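Local atomic coordinates of Oxidored_FMN domain-containing protein ([Pseudomonas] geniculata N1, PDB entry 6L6J), a protein that acts as an amine oxidase on 6-hydroxypseudooxynicotine, carrying flavin mononucleotide and a [4Fe-4S] cluster that probably take part in the oxidation. Residues V55-S67 / P71-I83. Residues are numbered along the deposited sequence; the frame is centred on the assembly and turned at random.
Sequences VVCLEETMIHETS and PLPDPRMYSDKYI. With FMN (flavin mononucleotide), chain B; SO4 (sulfate ion), chain G; SO4 (sulfate ion), chain F.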
loop_
_atom_site.group_PDB
_atom_site.type_symbol
_atom_site.label_atom_id
_atom_site.label_comp_id
_atom_site.label_asym_id
_atom_site.label_seq_id
_atom_site.Cartn_x
_atom_site.Cartn_y
_atom_site.Cartn_z
ATOM N N VAL A 55 -17.379 9.784 -4.453
ATOM C CA VAL A 55 -17.467 9.520 -2.979
ATOM C C VAL A 55 -16.038 9.453 -2.395
ATOM O O VAL A 55 -15.176 8.721 -2.934
ATOM C CB VAL A 55 -18.252 8.224 -2.679
ATOM C CG1 VAL A 55 -18.226 7.865 -1.215
ATOM C CG2 VAL A 55 -19.694 8.279 -3.191
ATOM N N VAL A 56 -15.784 10.155 -1.299
ATOM C CA VAL A 56 -14.522 9.976 -0.540
ATOM C C VAL A 56 -14.875 9.560 0.876
ATOM O O VAL A 56 -15.697 10.232 1.502
ATOM C CB VAL A 56 -13.633 11.214 -0.638
ATOM C CG1 VAL A 56 -12.430 11.115 0.276
ATOM C CG2 VAL A 56 -13.205 11.406 -2.088
ATOM N N CYS A 57 -14.326 8.417 1.297
ATOM C CA CYS A 57 -14.723 7.705 2.536
ATOM C C CYS A 57 -13.622 7.850 3.583
ATOM O O CYS A 57 -12.408 7.774 3.246
ATOM C CB CYS A 57 -14.990 6.227 2.287
ATOM S SG CYS A 57 -16.634 5.839 1.630
ATOM N N LEU A 58 -14.033 8.028 4.834
ATOM C CA LEU A 58 -13.112 7.963 5.998
ATOM C C LEU A 58 -12.998 6.506 6.403
ATOM O O LEU A 58 -13.981 5.757 6.186
ATOM C CB LEU A 58 -13.599 8.867 7.131
ATOM C CG LEU A 58 -12.779 10.141 7.285
ATOM C CD1 LEU A 58 -12.597 10.841 5.948
ATOM C CD2 LEU A 58 -13.409 11.077 8.314
ATOM N N GLU A 59 -11.811 6.159 6.908
ATOM C CA GLU A 59 -11.371 4.795 7.298
ATOM C C GLU A 59 -12.144 4.353 8.551
ATOM O O GLU A 59 -13.082 5.085 8.979
ATOM C CB GLU A 59 -9.860 4.797 7.547
ATOM C CG GLU A 59 -9.411 5.651 8.734
ATOM C CD GLU A 59 -8.736 6.980 8.388
ATOM O OE1 GLU A 59 -9.288 7.709 7.526
ATOM O OE2 GLU A 59 -7.663 7.311 9.001
ATOM N N GLU A 60 -11.759 3.207 9.126
ATOM C CA GLU A 60 -12.414 2.621 10.328
ATOM C C GLU A 60 -12.569 3.718 11.386
ATOM O O GLU A 60 -11.572 4.217 11.864
ATOM C CB GLU A 60 -11.679 1.381 10.838
ATOM C CG GLU A 60 -10.186 1.551 11.079
ATOM C CD GLU A 60 -9.572 0.336 11.761
ATOM O OE1 GLU A 60 -10.186 -0.785 11.681
ATOM O OE2 GLU A 60 -8.497 0.503 12.384
ATOM N N THR A 61 -13.802 4.133 11.660
ATOM C CA THR A 61 -14.117 5.247 12.589
ATOM C C THR A 61 -14.713 4.657 13.869
ATOM O O THR A 61 -15.860 4.167 13.821
ATOM C CB THR A 61 -15.035 6.251 11.895
ATOM O OG1 THR A 61 -14.242 6.761 10.826
ATOM C CG2 THR A 61 -15.533 7.345 12.812
ATOM N N MET A 62 -13.956 4.675 14.957
ATOM C CA MET A 62 -14.252 3.845 16.147
ATOM C C MET A 62 -15.542 4.335 16.806
ATOM O O MET A 62 -15.624 5.545 17.120
ATOM C CB MET A 62 -13.089 3.916 17.139
ATOM C CG MET A 62 -11.804 3.376 16.535
ATOM S SD MET A 62 -11.963 1.637 16.085
ATOM C CE MET A 62 -12.146 1.697 14.319
ATOM N N ILE A 63 -16.481 3.428 17.070
ATOM C CA ILE A 63 -17.817 3.773 17.647
ATOM C C ILE A 63 -17.827 3.758 19.183
ATOM O O ILE A 63 -18.882 4.085 19.743
ATOM C CB ILE A 63 -18.895 2.839 17.084
ATOM C CG1 ILE A 63 -18.736 1.403 17.582
ATOM C CG2 ILE A 63 -18.897 2.914 15.571
ATOM C CD1 ILE A 63 -19.994 0.582 17.447
ATOM N N HIS A 64 -16.725 3.382 19.841
ATOM C CA HIS A 64 -16.641 3.214 21.322
ATOM C C HIS A 64 -15.193 2.942 21.746
ATOM O O HIS A 64 -14.440 2.354 20.940
ATOM C CB HIS A 64 -17.563 2.071 21.782
ATOM C CG HIS A 64 -17.840 2.063 23.245
ATOM N ND1 HIS A 64 -17.227 1.190 24.102
ATOM C CD2 HIS A 64 -18.656 2.834 24.000
ATOM C CE1 HIS A 64 -17.655 1.421 25.323
ATOM N NE2 HIS A 64 -18.526 2.438 25.288
ATOM N N GLU A 65 -14.870 3.269 23.000
ATOM C CA GLU A 65 -13.520 3.169 23.648
ATOM C C GLU A 65 -13.014 1.708 23.688
ATOM O O GLU A 65 -11.763 1.496 23.761
ATOM C CB GLU A 65 -13.595 3.772 25.058
ATOM C CG GLU A 65 -14.001 5.243 25.077
ATOM C CD GLU A 65 -15.488 5.570 25.253
ATOM O OE1 GLU A 65 -16.345 4.944 24.561
ATOM O OE2 GLU A 65 -15.795 6.470 26.094
ATOM N N THR A 66 -13.936 0.742 23.664
ATOM C CA THR A 66 -13.652 -0.713 23.615
ATOM C C THR A 66 -13.175 -1.135 22.210
ATOM O O THR A 66 -12.873 -2.350 22.033
ATOM C CB THR A 66 -14.890 -1.538 24.009
ATOM O OG1 THR A 66 -15.992 -1.289 23.122
ATOM C CG2 THR A 66 -15.332 -1.268 25.429
ATOM N N SER A 67 -13.111 -0.210 21.242
ATOM C CA SER A 67 -12.670 -0.525 19.861
ATOM C C SER A 67 -11.502 0.368 19.433
ATOM O O SER A 67 -11.765 1.510 19.040
ATOM C CB SER A 67 -13.814 -0.410 18.892
ATOM O OG SER A 67 -13.335 -0.524 17.569
ATOM N N PRO A 71 -1.388 1.167 18.568
ATOM C CA PRO A 71 -1.276 2.631 18.537
ATOM C C PRO A 71 -1.541 3.313 17.175
ATOM O O PRO A 71 -1.171 4.455 17.029
ATOM C CB PRO A 71 0.185 2.788 18.956
ATOM C CG PRO A 71 0.897 1.587 18.307
ATOM C CD PRO A 71 -0.140 0.484 18.186
ATOM N N LEU A 72 -2.200 2.633 16.227
ATOM C CA LEU A 72 -2.664 3.255 14.949
ATOM C C LEU A 72 -3.678 4.372 15.246
ATOM O O LEU A 72 -4.713 4.134 15.864
ATOM C CB LEU A 72 -3.262 2.168 14.040
ATOM C CG LEU A 72 -3.992 2.653 12.782
ATOM C CD1 LEU A 72 -3.063 3.420 11.846
ATOM C CD2 LEU A 72 -4.660 1.500 12.051
ATOM N N PRO A 73 -3.410 5.639 14.858
ATOM C CA PRO A 73 -4.385 6.710 15.031
ATOM C C PRO A 73 -5.489 6.677 13.961
ATOM O O PRO A 73 -5.153 6.760 12.793
ATOM C CB PRO A 73 -3.564 8.003 14.935
ATOM C CG PRO A 73 -2.311 7.632 14.189
ATOM C CD PRO A 73 -2.150 6.126 14.289
ATOM N N ASP A 74 -6.747 6.590 14.412
ATOM C CA ASP A 74 -7.984 6.472 13.603
ATOM C C ASP A 74 -8.927 7.630 13.908
ATOM O O ASP A 74 -8.835 8.235 14.975
ATOM C CB ASP A 74 -8.740 5.185 13.927
ATOM C CG ASP A 74 -8.171 3.980 13.226
ATOM O OD1 ASP A 74 -7.356 4.208 12.289
ATOM O OD2 ASP A 74 -8.545 2.830 13.627
ATOM N N PRO A 75 -9.888 7.946 13.012
ATOM C CA PRO A 75 -11.022 8.790 13.368
ATOM C C PRO A 75 -11.838 8.135 14.483
ATOM O O PRO A 75 -11.781 6.931 14.598
ATOM C CB PRO A 75 -11.876 8.873 12.096
ATOM C CG PRO A 75 -10.911 8.541 11.000
ATOM C CD PRO A 75 -9.921 7.560 11.603
ATOM N N ARG A 76 -12.567 8.942 15.250
ATOM C CA ARG A 76 -13.449 8.472 16.351
ATOM C C ARG A 76 -14.803 9.184 16.263
ATOM O O ARG A 76 -14.841 10.385 15.935
ATOM C CB ARG A 76 -12.789 8.751 17.702
ATOM C CG ARG A 76 -11.428 8.092 17.891
ATOM C CD ARG A 76 -10.494 8.944 18.742
ATOM N NE ARG A 76 -9.527 8.126 19.438
ATOM C CZ ARG A 76 -9.019 8.384 20.633
ATOM N NH1 ARG A 76 -9.378 9.469 21.307
ATOM N NH2 ARG A 76 -8.177 7.517 21.174
ATOM N N MET A 77 -15.876 8.463 16.563
ATOM C CA MET A 77 -17.251 9.010 16.561
ATOM C C MET A 77 -17.990 8.450 17.780
ATOM O O MET A 77 -19.193 8.214 17.672
ATOM C CB MET A 77 -17.950 8.649 15.239
ATOM C CG MET A 77 -19.090 9.573 14.846
ATOM S SD MET A 77 -18.525 11.227 14.433
ATOM C CE MET A 77 -18.715 11.148 12.660
ATOM N N TYR A 78 -17.299 8.283 18.910
ATOM C CA TYR A 78 -17.879 7.712 20.163
ATOM C C TYR A 78 -18.157 8.822 21.170
ATOM O O TYR A 78 -18.625 8.504 22.266
ATOM C CB TYR A 78 -17.008 6.630 20.813
ATOM C CG TYR A 78 -15.582 6.999 21.143
ATOM C CD1 TYR A 78 -15.276 7.877 22.170
ATOM C CD2 TYR A 78 -14.523 6.405 20.454
ATOM C CE1 TYR A 78 -13.957 8.170 22.491
ATOM C CE2 TYR A 78 -13.202 6.689 20.757
ATOM C CZ TYR A 78 -12.918 7.569 21.783
ATOM O OH TYR A 78 -11.610 7.855 22.038
ATOM N N SER A 79 -17.898 10.069 20.787
ATOM C CA SER A 79 -18.118 11.258 21.641
ATOM C C SER A 79 -18.398 12.506 20.790
ATOM O O SER A 79 -17.737 12.698 19.761
ATOM C CB SER A 79 -16.952 11.466 22.580
ATOM O OG SER A 79 -16.854 12.834 22.967
ATOM N N ASP A 80 -19.297 13.367 21.274
ATOM C CA ASP A 80 -19.797 14.564 20.546
ATOM C C ASP A 80 -18.650 15.542 20.232
ATOM O O ASP A 80 -18.783 16.327 19.265
ATOM C CB ASP A 80 -20.946 15.232 21.321
ATOM C CG ASP A 80 -22.312 14.584 21.113
ATOM O OD1 ASP A 80 -22.394 13.496 20.468
ATOM O OD2 ASP A 80 -23.293 15.169 21.569
ATOM N N LYS A 81 -17.569 15.526 21.002
ATOM C CA LYS A 81 -16.441 16.477 20.815
ATOM C C LYS A 81 -15.765 16.206 19.470
ATOM O O LYS A 81 -15.072 17.119 18.984
ATOM C CB LYS A 81 -15.437 16.399 21.972
ATOM C CG LYS A 81 -14.455 15.222 21.994
ATOM C CD LYS A 81 -13.598 15.219 23.274
ATOM C CE LYS A 81 -12.357 14.343 23.222
ATOM N NZ LYS A 81 -12.536 13.046 23.939
ATOM N N TYR A 82 -15.984 15.015 18.891
ATOM C CA TYR A 82 -15.362 14.574 17.609
ATOM C C TYR A 82 -16.180 15.066 16.390
ATOM O O TYR A 82 -15.608 15.074 15.252
ATOM C CB TYR A 82 -15.142 13.057 17.618
ATOM C CG TYR A 82 -14.230 12.552 18.703
ATOM C CD1 TYR A 82 -12.914 12.991 18.817
ATOM C CD2 TYR A 82 -14.680 11.617 19.624
ATOM C CE1 TYR A 82 -12.077 12.521 19.827
ATOM C CE2 TYR A 82 -13.863 11.150 20.642
ATOM C CZ TYR A 82 -12.566 11.613 20.753
ATOM O OH TYR A 82 -11.789 11.130 21.774
ATOM N N ILE A 83 -17.428 15.532 16.605
ATOM C CA ILE A 83 -18.373 15.956 15.524
ATOM C C ILE A 83 -17.784 17.137 14.740
ATOM O O ILE A 83 -17.698 17.025 13.527
ATOM C CB ILE A 83 -19.774 16.305 16.069
ATOM C CG1 ILE A 83 -20.482 15.077 16.645
ATOM C CG2 ILE A 83 -20.612 16.986 14.990
ATOM C CD1 ILE A 83 -21.827 15.370 17.252
HETATM N N1 FMN B . -10.326 -1.191 4.310
HETATM C C2 FMN B . -11.199 -0.925 5.334
HETATM O O2 FMN B . -12.314 -1.453 5.286
HETATM N N3 FMN B . -10.944 -0.108 6.365
HETATM C C4 FMN B . -9.763 0.525 6.463
HETATM O O4 FMN B . -9.528 1.271 7.412
HETATM C C4A FMN B . -8.734 0.280 5.414
HETATM N N5 FMN B . -7.521 0.882 5.458
HETATM C C5A FMN B . -6.651 0.687 4.441
HETATM C C6 FMN B . -5.433 1.362 4.441
HETATM C C7 FMN B . -4.560 1.172 3.389
HETATM C C7M FMN B . -3.244 1.847 3.438
HETATM C C8 FMN B . -4.912 0.302 2.260
HETATM C C8M FMN B . -3.963 0.054 1.125
HETATM C C9 FMN B . -6.107 -0.366 2.241
HETATM C C9A FMN B . -7.011 -0.206 3.282
HETATM N N10 FMN B . -8.259 -0.844 3.258
HETATM C C10 FMN B . -9.119 -0.614 4.303
HETATM C "C1'" FMN B . -8.686 -1.743 2.139
HETATM C "C2'" FMN B . -9.189 -0.929 0.961
HETATM O "O2'" FMN B . -10.387 -0.298 1.377
HETATM C "C3'" FMN B . -9.479 -1.767 -0.248
HETATM O "O3'" FMN B . -10.558 -2.653 0.055
HETATM C "C4'" FMN B . -8.286 -2.579 -0.752
HETATM O "O4'" FMN B . -7.090 -1.764 -0.745
HETATM C "C5'" FMN B . -8.555 -3.154 -2.135
HETATM O "O5'" FMN B . -8.755 -2.076 -3.033
HETATM P P FMN B . -7.525 -1.501 -3.916
HETATM O O1P FMN B . -7.098 -2.636 -4.819
HETATM O O2P FMN B . -8.159 -0.345 -4.623
HETATM O O3P FMN B . -6.465 -1.093 -2.911
HETATM S S SO4 G . -8.474 11.433 24.606
HETATM O O1 SO4 G . -9.368 12.395 23.983
HETATM O O2 SO4 G . -8.304 11.751 26.000
HETATM O O3 SO4 G . -9.011 10.104 24.491
HETATM O O4 SO4 G . -7.189 11.474 23.962
HETATM S S SO4 F . -21.215 3.703 27.629
HETATM O O1 SO4 F . -21.836 4.537 26.635
HETATM O O2 SO4 F . -21.451 4.260 28.951
HETATM O O3 SO4 F . -21.768 2.370 27.535
HETATM O O4 SO4 F . -19.792 3.657 27.389
HETATM O O HOH W 1 -5.930 5.783 10.271
#
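Met62 uses both of its backbone polar groups on the chain that returns past it, a compact case of a strand end satisfied by its own following loop. Its N donates to Pro75 O at 3.2 Å, and its O receives Met77 N at 3.0 Å in a nearly straight bond (174°), a single bridge centred on Met62 and Arg76. Next to the bridge the Pro75 ring lies across the Glu59 and Thr61 side chains of the strand: its CD lies 3.5 Å from Glu59 OE2, and its CB meets Thr61 OG1. That hydroxyl is already committed, donating to Glu59 O, while the methyl CG2, anti to the backbone N, rests on Met77 CB. Strand 55-62 is the second of the eight parallel strands of the TIM barrel, and 71-83 belongs to the loop leading from its C-terminal end, the flavin-binding end in this family, into helix 83-94. Here Glu60 N makes a weak bond to O4 of the flavin. The Glu60 carboxylate extends to the loop, where OE2 stands 2.6 Å from Asp74 OD2 with the two carboxylate planes 81° apart; OE2 is also hydrogen-bonded to His69 ND1. Glu59 is satisfied differently: OE1 forms a salt bridge with Arg45, and a water within hydrogen-bonding distance of both OE2 and Pro73 O can link strand to loop. Farther out, Tyr78 is folded against the backbone of Ile63 and His64, with CB 3.3 Å from Ile63 O. Over one face of its ring lies Glu65 CG, 4.2 Å from the centroid in a CH-pi contact; the chain bends at chi2, and the carboxylate lies stacked on the ring, 7° between planes.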